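Local structure of vacuolar protein sorting-associated protein 53 (Saccharomyces cerevisiae, 3NS4) at residues Asp130-Tyr136 / Lys170-Tyr175. The protein acts as a subunit of the GARP tethering complex in retrograde transport from endosomes to the late Golgi, here represented by its C-terminal helical domain. The protein carries 2 engineered substitutions. Residues are numbered along the deposited sequence; the frame is centred on the assembly and turned at random.
Sequences DSADDYY and KMWSAY. Engineered in segment 170-175: Met-171 (natural residue Leu).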
ATOM      1  N   ASP A 130      10.402 -11.720 -12.646  1.00 58.31           N
ATOM      2  CA  ASP A 130      11.059 -12.610 -13.595  1.00 61.58           C
ATOM      3  C   ASP A 130      10.060 -13.352 -14.454  1.00 62.45           C
ATOM      4  O   ASP A 130      10.279 -13.530 -15.665  1.00 65.80           O
ATOM      5  CB  ASP A 130      12.017 -13.550 -12.872  1.00 64.51           C
ATOM      6  CG  ASP A 130      13.254 -12.821 -12.350  1.00 76.18           C
ATOM      7  OD1 ASP A 130      13.980 -12.213 -13.179  1.00 87.01           O
ATOM      8  OD2 ASP A 130      13.511 -12.869 -11.121  1.00 81.81           O
ATOM      9  N   SER A 131       8.963 -13.795 -13.846  1.00 60.31           N
ATOM     10  CA  SER A 131       7.913 -14.407 -14.644  1.00 62.08           C
ATOM     11  C   SER A 131       6.569 -13.762 -14.353  1.00 57.74           C
ATOM     12  O   SER A 131       6.223 -13.509 -13.208  1.00 53.34           O
ATOM     13  CB  SER A 131       7.862 -15.937 -14.512  1.00 65.05           C
ATOM     14  OG  SER A 131       7.209 -16.354 -13.336  1.00 64.10           O
ATOM     15  N   ALA A 132       5.829 -13.481 -15.412  1.00 57.53           N
ATOM     16  CA  ALA A 132       4.534 -12.867 -15.263  1.00 57.41           C
ATOM     17  C   ALA A 132       3.606 -13.727 -14.405  1.00 58.50           C
ATOM     18  O   ALA A 132       2.725 -13.181 -13.708  1.00 58.12           O
ATOM     19  CB  ALA A 132       3.924 -12.610 -16.623  1.00 58.04           C
ATOM     20  N   ASP A 133       3.835 -15.048 -14.445  1.00 59.06           N
ATOM     21  CA  ASP A 133       3.013 -16.045 -13.744  1.00 59.37           C
ATOM     22  C   ASP A 133       3.323 -16.060 -12.260  1.00 56.99           C
ATOM     23  O   ASP A 133       2.406 -16.032 -11.428  1.00 56.12           O
ATOM     24  CB  ASP A 133       3.187 -17.476 -14.331  1.00 63.31           C
ATOM     25  CG  ASP A 133       2.696 -17.626 -15.801  1.00 76.10           C
ATOM     26  OD1 ASP A 133       1.886 -16.799 -16.280  1.00 83.44           O
ATOM     27  OD2 ASP A 133       3.098 -18.608 -16.482  1.00 85.77           O
ATOM     28  N   ASP A 134       4.610 -16.114 -11.919  1.00 56.18           N
ATOM     29  CA  ASP A 134       4.986 -16.147 -10.503  1.00 56.98           C
ATOM     30  C   ASP A 134       4.547 -14.887  -9.837  1.00 51.52           C
ATOM     31  O   ASP A 134       4.168 -14.906  -8.659  1.00 52.55           O
ATOM     32  CB  ASP A 134       6.488 -16.371 -10.263  1.00 59.70           C
ATOM     33  CG  ASP A 134       6.899 -17.844 -10.362  1.00 76.05           C
ATOM     34  OD1 ASP A 134       6.015 -18.744 -10.387  1.00 91.41           O
ATOM     35  OD2 ASP A 134       8.121 -18.104 -10.399  1.00 84.16           O
ATOM     36  N   TYR A 135       4.596 -13.792 -10.598  1.00 47.46           N
ATOM     37  CA  TYR A 135       4.207 -12.498 -10.057  1.00 43.73           C
ATOM     38  C   TYR A 135       2.729 -12.453  -9.806  1.00 43.44           C
ATOM     39  O   TYR A 135       2.300 -11.907  -8.793  1.00 45.52           O
ATOM     40  CB  TYR A 135       4.664 -11.314 -10.901  1.00 40.64           C
ATOM     41  CG  TYR A 135       4.218  -9.977 -10.343  1.00 40.26           C
ATOM     42  CD1 TYR A 135       4.642  -9.525  -9.088  1.00 44.10           C
ATOM     43  CD2 TYR A 135       3.382  -9.154 -11.072  1.00 44.35           C
ATOM     44  CE1 TYR A 135       4.218  -8.273  -8.577  1.00 37.26           C
ATOM     45  CE2 TYR A 135       2.975  -7.914 -10.590  1.00 41.60           C
ATOM     46  CZ  TYR A 135       3.389  -7.481  -9.358  1.00 40.96           C
ATOM     47  OH  TYR A 135       2.929  -6.261  -8.939  1.00 43.59           O
ATOM     48  N   TYR A 136       1.946 -13.041 -10.703  1.00 43.98           N
ATOM     49  CA  TYR A 136       0.518 -13.090 -10.461  1.00 42.80           C
ATOM     50  C   TYR A 136       0.228 -13.872  -9.168  1.00 41.46           C
ATOM     51  O   TYR A 136      -0.520 -13.394  -8.307  1.00 39.98           O
ATOM     52  CB  TYR A 136      -0.275 -13.671 -11.635  1.00 45.31           C
ATOM     53  CG  TYR A 136      -1.690 -14.002 -11.189  1.00 56.98           C
ATOM     54  CD1 TYR A 136      -2.648 -12.994 -10.993  1.00 52.34           C
ATOM     55  CD2 TYR A 136      -2.054 -15.321 -10.891  1.00 60.56           C
ATOM     56  CE1 TYR A 136      -3.940 -13.305 -10.533  1.00 56.75           C
ATOM     57  CE2 TYR A 136      -3.340 -15.638 -10.432  1.00 65.60           C
ATOM     58  CZ  TYR A 136      -4.280 -14.629 -10.252  1.00 62.44           C
ATOM     59  OH  TYR A 136      -5.548 -14.959  -9.788  1.00 63.87           O
ATOM     60  N   LYS A 170       3.262  -7.922 -21.009  1.00 56.35           N
ATOM     61  CA  LYS A 170       3.859  -9.206 -20.633  1.00 59.27           C
ATOM     62  C   LYS A 170       3.350  -9.517 -19.203  1.00 59.56           C
ATOM     63  O   LYS A 170       2.928 -10.643 -18.880  1.00 59.29           O
ATOM     64  CB  LYS A 170       5.418  -9.108 -20.735  1.00 59.92           C
ATOM     65  CG  LYS A 170       6.288 -10.421 -20.796  1.00 68.20           C
ATOM     66  CD  LYS A 170       6.608 -11.062 -19.411  1.00 82.23           C
ATOM     67  CE  LYS A 170       7.440 -12.380 -19.509  1.00 86.23           C
ATOM     68  NZ  LYS A 170       7.851 -13.052 -18.190  1.00 77.68           N
HETATM   69  N   MSE A 171       3.325  -8.482 -18.371  1.00 57.76           N
HETATM   70  CA  MSE A 171       2.943  -8.641 -16.992  1.00 54.67           C
HETATM   71  C   MSE A 171       1.453  -8.758 -16.841  1.00 51.73           C
HETATM   72  O   MSE A 171       0.940  -9.575 -16.072  1.00 52.96           O
HETATM   73  CB  MSE A 171       3.450  -7.446 -16.178  1.00 55.45           C
HETATM   74  CG  MSE A 171       4.961  -7.387 -15.982  1.00 65.00           C
HETATM   75 SE   MSE A 171       5.759  -9.068 -15.308  1.00 88.15          SE
HETATM   76  CE  MSE A 171       4.326  -9.677 -14.109  1.00 91.37           C
ATOM     77  N   TRP A 172       0.773  -7.914 -17.590  1.00 47.21           N
ATOM     78  CA  TRP A 172      -0.647  -7.797 -17.524  1.00 48.51           C
ATOM     79  C   TRP A 172      -1.399  -9.013 -18.021  1.00 52.68           C
ATOM     80  O   TRP A 172      -2.453  -9.376 -17.497  1.00 53.93           O
ATOM     81  CB  TRP A 172      -1.049  -6.582 -18.342  1.00 49.82           C
ATOM     82  CG  TRP A 172      -2.473  -6.576 -18.631  1.00 52.60           C
ATOM     83  CD1 TRP A 172      -3.063  -6.933 -19.800  1.00 56.78           C
ATOM     84  CD2 TRP A 172      -3.519  -6.255 -17.720  1.00 52.27           C
ATOM     85  NE1 TRP A 172      -4.430  -6.833 -19.687  1.00 67.72           N
ATOM     86  CE2 TRP A 172      -4.740  -6.421 -18.419  1.00 59.38           C
ATOM     87  CE3 TRP A 172      -3.547  -5.841 -16.384  1.00 44.34           C
ATOM     88  CZ2 TRP A 172      -5.982  -6.177 -17.831  1.00 58.34           C
ATOM     89  CZ3 TRP A 172      -4.776  -5.586 -15.797  1.00 58.77           C
ATOM     90  CH2 TRP A 172      -5.986  -5.757 -16.525  1.00 66.87           C
ATOM     91  N   SER A 173      -0.867  -9.630 -19.061  1.00 55.76           N
ATOM     92  CA  SER A 173      -1.513 -10.772 -19.644  1.00 59.58           C
ATOM     93  C   SER A 173      -1.773 -11.814 -18.616  1.00 58.53           C
ATOM     94  O   SER A 173      -2.855 -12.379 -18.590  1.00 63.66           O
ATOM     95  CB  SER A 173      -0.672 -11.398 -20.755  1.00 64.05           C
ATOM     96  OG  SER A 173      -1.174 -12.690 -21.092  1.00 70.34           O
ATOM     97  N   ALA A 174      -0.786 -12.091 -17.774  1.00 56.94           N
ATOM     98  CA  ALA A 174      -0.969 -13.165 -16.795  1.00 56.78           C
ATOM     99  C   ALA A 174      -2.071 -12.783 -15.834  1.00 54.70           C
ATOM    100  O   ALA A 174      -2.969 -13.595 -15.561  1.00 57.38           O
ATOM    101  CB  ALA A 174       0.317 -13.508 -16.076  1.00 54.36           C
ATOM    102  N   TYR A 175      -2.031 -11.531 -15.386  1.00 49.04           N
ATOM    103  CA  TYR A 175      -3.035 -11.017 -14.478  1.00 48.67           C
ATOM    104  C   TYR A 175      -4.439 -11.087 -15.074  1.00 50.35           C
ATOM    105  O   TYR A 175      -5.370 -11.676 -14.479  1.00 47.88           O
ATOM    106  CB  TYR A 175      -2.724  -9.581 -14.145  1.00 45.90           C
ATOM    107  CG  TYR A 175      -3.733  -8.962 -13.232  1.00 48.88           C
ATOM    108  CD1 TYR A 175      -3.662  -9.148 -11.851  1.00 48.99           C
ATOM    109  CD2 TYR A 175      -4.747  -8.167 -13.739  1.00 53.48           C
ATOM    110  CE1 TYR A 175      -4.587  -8.548 -10.986  1.00 48.65           C
ATOM    111  CE2 TYR A 175      -5.682  -7.573 -12.891  1.00 57.78           C
ATOM    112  CZ  TYR A 175      -5.600  -7.768 -11.518  1.00 53.62           C
ATOM    113  OH  TYR A 175      -6.541  -7.190 -10.694  1.00 48.80           O
TER
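Ala-132, in the first turn of helix 132-142, packs against Ala-174 of helix 165-178, the two CB atoms 3.8 Å apart. The small methyls suit the close approach of the helices: the axes of the short segments 132-136 and 170-175 come within 8.4 Å and cross at -53°. Next to this pair lies Met-171, an engineered selenomethionine: bent at chi2 and chi3, its chain brings CE against Ala-132 CA and close to CD2 of Tyr-135, the two side chains crossing at about a right angle. Farther along, the side chains of Tyr-136 and Tyr-175 also cross at about a right angle, CD1 to CD1 4.1 Å. With CG anti to the backbone N (chi1 166°), Tyr-136 reaches over to CA of Tyr-175, whose hydroxyl is hydrogen-bonded to Asn-146 O. The Lys-170 chain bends at chi2, and its methylenes pass Ala-132 CB to put NZ near Asp-130 O. Just before Ala-132, Ser-131 is the N-cap: its OG accepts from Asp-134 N at 3.0 Å, fixing the helix start. Trp-152 and Val-155 of helix 149-159 back Met-171 and Tyr-135 respectively. No hydrogen bond links the two segments, so small and aromatic side chains join them by apolar packing within this C-terminal helical bundle.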